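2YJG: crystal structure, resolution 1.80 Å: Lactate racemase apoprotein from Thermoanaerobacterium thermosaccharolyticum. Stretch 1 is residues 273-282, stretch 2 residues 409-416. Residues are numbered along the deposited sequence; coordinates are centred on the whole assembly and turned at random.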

# COMPACT_ATOMS: atom_id res chain seq x y z
N ASN A 273 -40.32 -6.19 -18.68
CA ASN A 273 -41.02 -6.48 -19.91
C ASN A 273 -41.68 -5.21 -20.41
O ASN A 273 -42.52 -4.62 -19.70
CB ASN A 273 -42.06 -7.60 -19.64
CG ASN A 273 -41.42 -8.88 -19.10
OD1 ASN A 273 -41.68 -9.30 -17.96
ND2 ASN A 273 -40.60 -9.51 -19.91
N ALA A 274 -41.30 -4.75 -21.60
CA ALA A 274 -41.78 -3.49 -22.15
C ALA A 274 -42.70 -3.65 -23.37
O ALA A 274 -42.37 -4.34 -24.31
CB ALA A 274 -40.55 -2.60 -22.55
N LYS A 275 -43.87 -3.00 -23.36
CA LYS A 275 -44.65 -2.76 -24.57
C LYS A 275 -44.09 -1.50 -25.22
O LYS A 275 -44.16 -0.39 -24.64
CB LYS A 275 -46.15 -2.59 -24.27
CG LYS A 275 -46.89 -1.88 -25.43
CD LYS A 275 -48.44 -2.07 -25.40
CE LYS A 275 -49.08 -1.45 -26.69
NZ LYS A 275 -50.57 -1.35 -26.59
N PRO A 276 -43.54 -1.62 -26.43
CA PRO A 276 -42.86 -0.41 -26.87
C PRO A 276 -43.78 0.82 -27.02
O PRO A 276 -44.97 0.72 -27.42
CB PRO A 276 -42.17 -0.81 -28.18
CG PRO A 276 -42.25 -2.35 -28.24
CD PRO A 276 -43.45 -2.73 -27.40
N ALA A 277 -43.22 1.98 -26.66
CA ALA A 277 -43.95 3.22 -26.58
C ALA A 277 -43.29 4.25 -27.46
O ALA A 277 -42.12 4.13 -27.86
CB ALA A 277 -43.99 3.74 -25.16
N ASP A 278 -44.05 5.29 -27.75
CA ASP A 278 -43.53 6.38 -28.54
C ASP A 278 -42.50 7.23 -27.86
O ASP A 278 -41.69 7.86 -28.56
CB ASP A 278 -44.67 7.29 -28.95
CG ASP A 278 -45.30 6.85 -30.18
OD1 ASP A 278 -44.68 7.07 -31.25
OD2 ASP A 278 -46.41 6.29 -30.08
N ILE A 279 -42.58 7.29 -26.52
CA ILE A 279 -41.66 8.05 -25.64
C ILE A 279 -41.22 7.15 -24.48
O ILE A 279 -42.02 6.43 -23.88
CB ILE A 279 -42.28 9.36 -25.09
CG1 ILE A 279 -42.73 10.28 -26.22
CG2 ILE A 279 -41.32 10.15 -24.25
CD1 ILE A 279 -43.59 11.54 -25.69
N VAL A 280 -39.92 7.17 -24.19
CA VAL A 280 -39.39 6.54 -23.03
C VAL A 280 -38.68 7.61 -22.21
O VAL A 280 -37.97 8.46 -22.79
CB VAL A 280 -38.35 5.48 -23.43
CG1 VAL A 280 -37.78 4.87 -22.23
CG2 VAL A 280 -38.93 4.41 -24.41
N ILE A 281 -38.83 7.58 -20.88
CA ILE A 281 -38.05 8.38 -19.93
C ILE A 281 -37.20 7.46 -19.11
O ILE A 281 -37.70 6.50 -18.51
CB ILE A 281 -38.91 9.21 -18.95
CG1 ILE A 281 -39.70 10.24 -19.75
CG2 ILE A 281 -38.02 9.78 -17.85
CD1 ILE A 281 -40.70 11.09 -18.91
N THR A 282 -35.90 7.70 -19.12
CA THR A 282 -35.00 6.88 -18.30
C THR A 282 -33.81 7.72 -17.74
O THR A 282 -33.82 8.96 -17.85
CB THR A 282 -34.53 5.65 -19.09
OG1 THR A 282 -33.95 4.69 -18.21
CG2 THR A 282 -33.55 6.08 -20.24
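Stretch 2, residues 409-416: DSKINVIP

The apolar centre of the contact lies on one face of a two-stranded parallel pairing, where Ile279 and Ile281 of the first stretch and Ile412 and Val414 of the second turn their side chains to the same side. Ile412 lies beside the first strand and touches both of its isoleucines: its CG1 lies 4.1 Å from CB of Ile279, and its CG2 lies 4.0 Å from CG1 of Ile281. All three isoleucines are buried and adopt the m,t rotamer; the distances of 4.0 to 4.1 Å between the atoms just named are those of van der Waals contact. Val414, with chi1 t, continues this face beside Ile281. On the other face Val280 meets Ile415, with Val280 CG1 lying 4.0 Å from Ile415 CD1, while Val280 CG2 approaches Asn413 CB to 4.2 Å.

The backbone beneath these side chains is extended in both stretches. The strand that begins at Ile412 runs in the same direction as the strand that ends the first stretch, with an angle of 17° between their N-to-C directions, a signed crossing angle of -17° and a closest approach of the axes of 4.6 Å. The register places Val280 beside Asn413, with their CA atoms 4.6 Å apart, and Ile281 beside Val414, with their CA atoms 4.8 Å apart. Three main-chain hydrogen bonds fix this alignment, alternating in direction as parallel strands require. Asn413 N donates to Ile279 O at 2.8 Å, Ile281 N donates to Asn413 O at 2.9 Å, and Ile415 N donates to Ile281 O at 2.8 Å, the last nearly linear at 176°. Asn413 thus uses both its main-chain N and its main-chain O to bridge two residues, Ile279 and Ile281, that flank Val280. The same carbonyls also receive CA-H...O contacts, from Ile412 CA to Ile279 O at 3.3 Å, from Val280 CA to Asn413 O at 3.2 Å and from Val414 CA to Ile281 O at 3.5 Å.

Further along, at Thr282, a side chain joins in the bonding: the hydroxyl OG1 of Thr282 donates a short hydrogen bond of 2.6 Å to Ile415 O. Towards the start of the pairing the chain turns a corner at Asp278, and the main chains draw apart, the CA atoms of Asp278 and Ser410 being 6.1 Å from each other. Here Asp278 CB still packs against Ser410 CB at 3.8 Å, and Ala277 CB rests 3.5 Å from Lys411 O. A water lies in the widened gap, accepting from Asp278 N at 2.7 Å and lying 3.2 Å from Lys411 O, where no direct hydrogen bond joins the two backbones.

The side chain of Asn413 reaches back towards the residues that precede the corner. Its amide end lies near Lys275 O and Ala277, and the residue has the largest area covered across the contact, 99 Å² of the 621 Å² buried by the two stretches together.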

# COMPACT_ATOMS: atom_id res chain seq x y z
N ASP A 409 -50.22 13.18 -26.61
CA ASP A 409 -51.03 12.16 -25.97
C ASP A 409 -50.34 10.78 -25.88
O ASP A 409 -50.94 9.82 -25.37
CB ASP A 409 -52.35 11.99 -26.74
CG ASP A 409 -52.16 12.01 -28.25
OD1 ASP A 409 -51.29 11.25 -28.77
OD2 ASP A 409 -52.88 12.81 -28.92
N SER A 410 -49.09 10.69 -26.34
CA SER A 410 -48.44 9.39 -26.51
C SER A 410 -48.23 8.70 -25.18
O SER A 410 -47.70 9.33 -24.29
CB SER A 410 -47.09 9.57 -27.21
OG SER A 410 -47.24 10.08 -28.53
N LYS A 411 -48.61 7.43 -25.00
CA LYS A 411 -48.24 6.77 -23.72
C LYS A 411 -46.70 6.62 -23.64
O LYS A 411 -46.04 6.50 -24.65
CB LYS A 411 -48.98 5.45 -23.44
CG LYS A 411 -50.43 5.66 -22.90
CD LYS A 411 -50.88 4.65 -21.87
CE LYS A 411 -52.07 3.82 -22.35
NZ LYS A 411 -52.81 2.99 -21.37
N ILE A 412 -46.17 6.64 -22.43
CA ILE A 412 -44.77 6.82 -22.17
C ILE A 412 -44.33 5.68 -21.32
O ILE A 412 -44.96 5.36 -20.29
CB ILE A 412 -44.50 8.11 -21.33
CG1 ILE A 412 -45.01 9.35 -22.05
CG2 ILE A 412 -43.00 8.30 -20.99
CD1 ILE A 412 -45.16 10.56 -21.09
N ASN A 413 -43.21 5.08 -21.69
CA ASN A 413 -42.60 4.10 -20.85
C ASN A 413 -41.65 4.81 -19.89
O ASN A 413 -40.82 5.58 -20.34
CB ASN A 413 -41.82 3.07 -21.69
CG ASN A 413 -42.67 1.88 -22.18
OD1 ASN A 413 -42.35 1.25 -23.21
ND2 ASN A 413 -43.69 1.53 -21.43
N VAL A 414 -41.70 4.52 -18.59
CA VAL A 414 -40.77 5.11 -17.60
C VAL A 414 -39.88 4.05 -17.04
O VAL A 414 -40.34 3.08 -16.44
CB VAL A 414 -41.52 5.83 -16.42
CG1 VAL A 414 -40.50 6.47 -15.42
CG2 VAL A 414 -42.47 6.91 -16.99
N ILE A 415 -38.57 4.20 -17.23
CA ILE A 415 -37.62 3.23 -16.74
C ILE A 415 -36.70 4.03 -15.82
O ILE A 415 -35.72 4.62 -16.29
CB ILE A 415 -36.76 2.65 -17.87
CG1 ILE A 415 -37.65 2.21 -19.07
CG2 ILE A 415 -35.88 1.52 -17.31
CD1 ILE A 415 -36.88 1.48 -20.21
N PRO A 416 -37.02 4.08 -14.52
CA PRO A 416 -36.31 5.07 -13.70
C PRO A 416 -34.79 4.89 -13.61
O PRO A 416 -34.08 5.89 -13.57
CB PRO A 416 -36.96 4.98 -12.31
CG PRO A 416 -38.23 4.08 -12.50
CD PRO A 416 -38.11 3.38 -13.80
O HOH W 1 -46.73 4.95 -27.34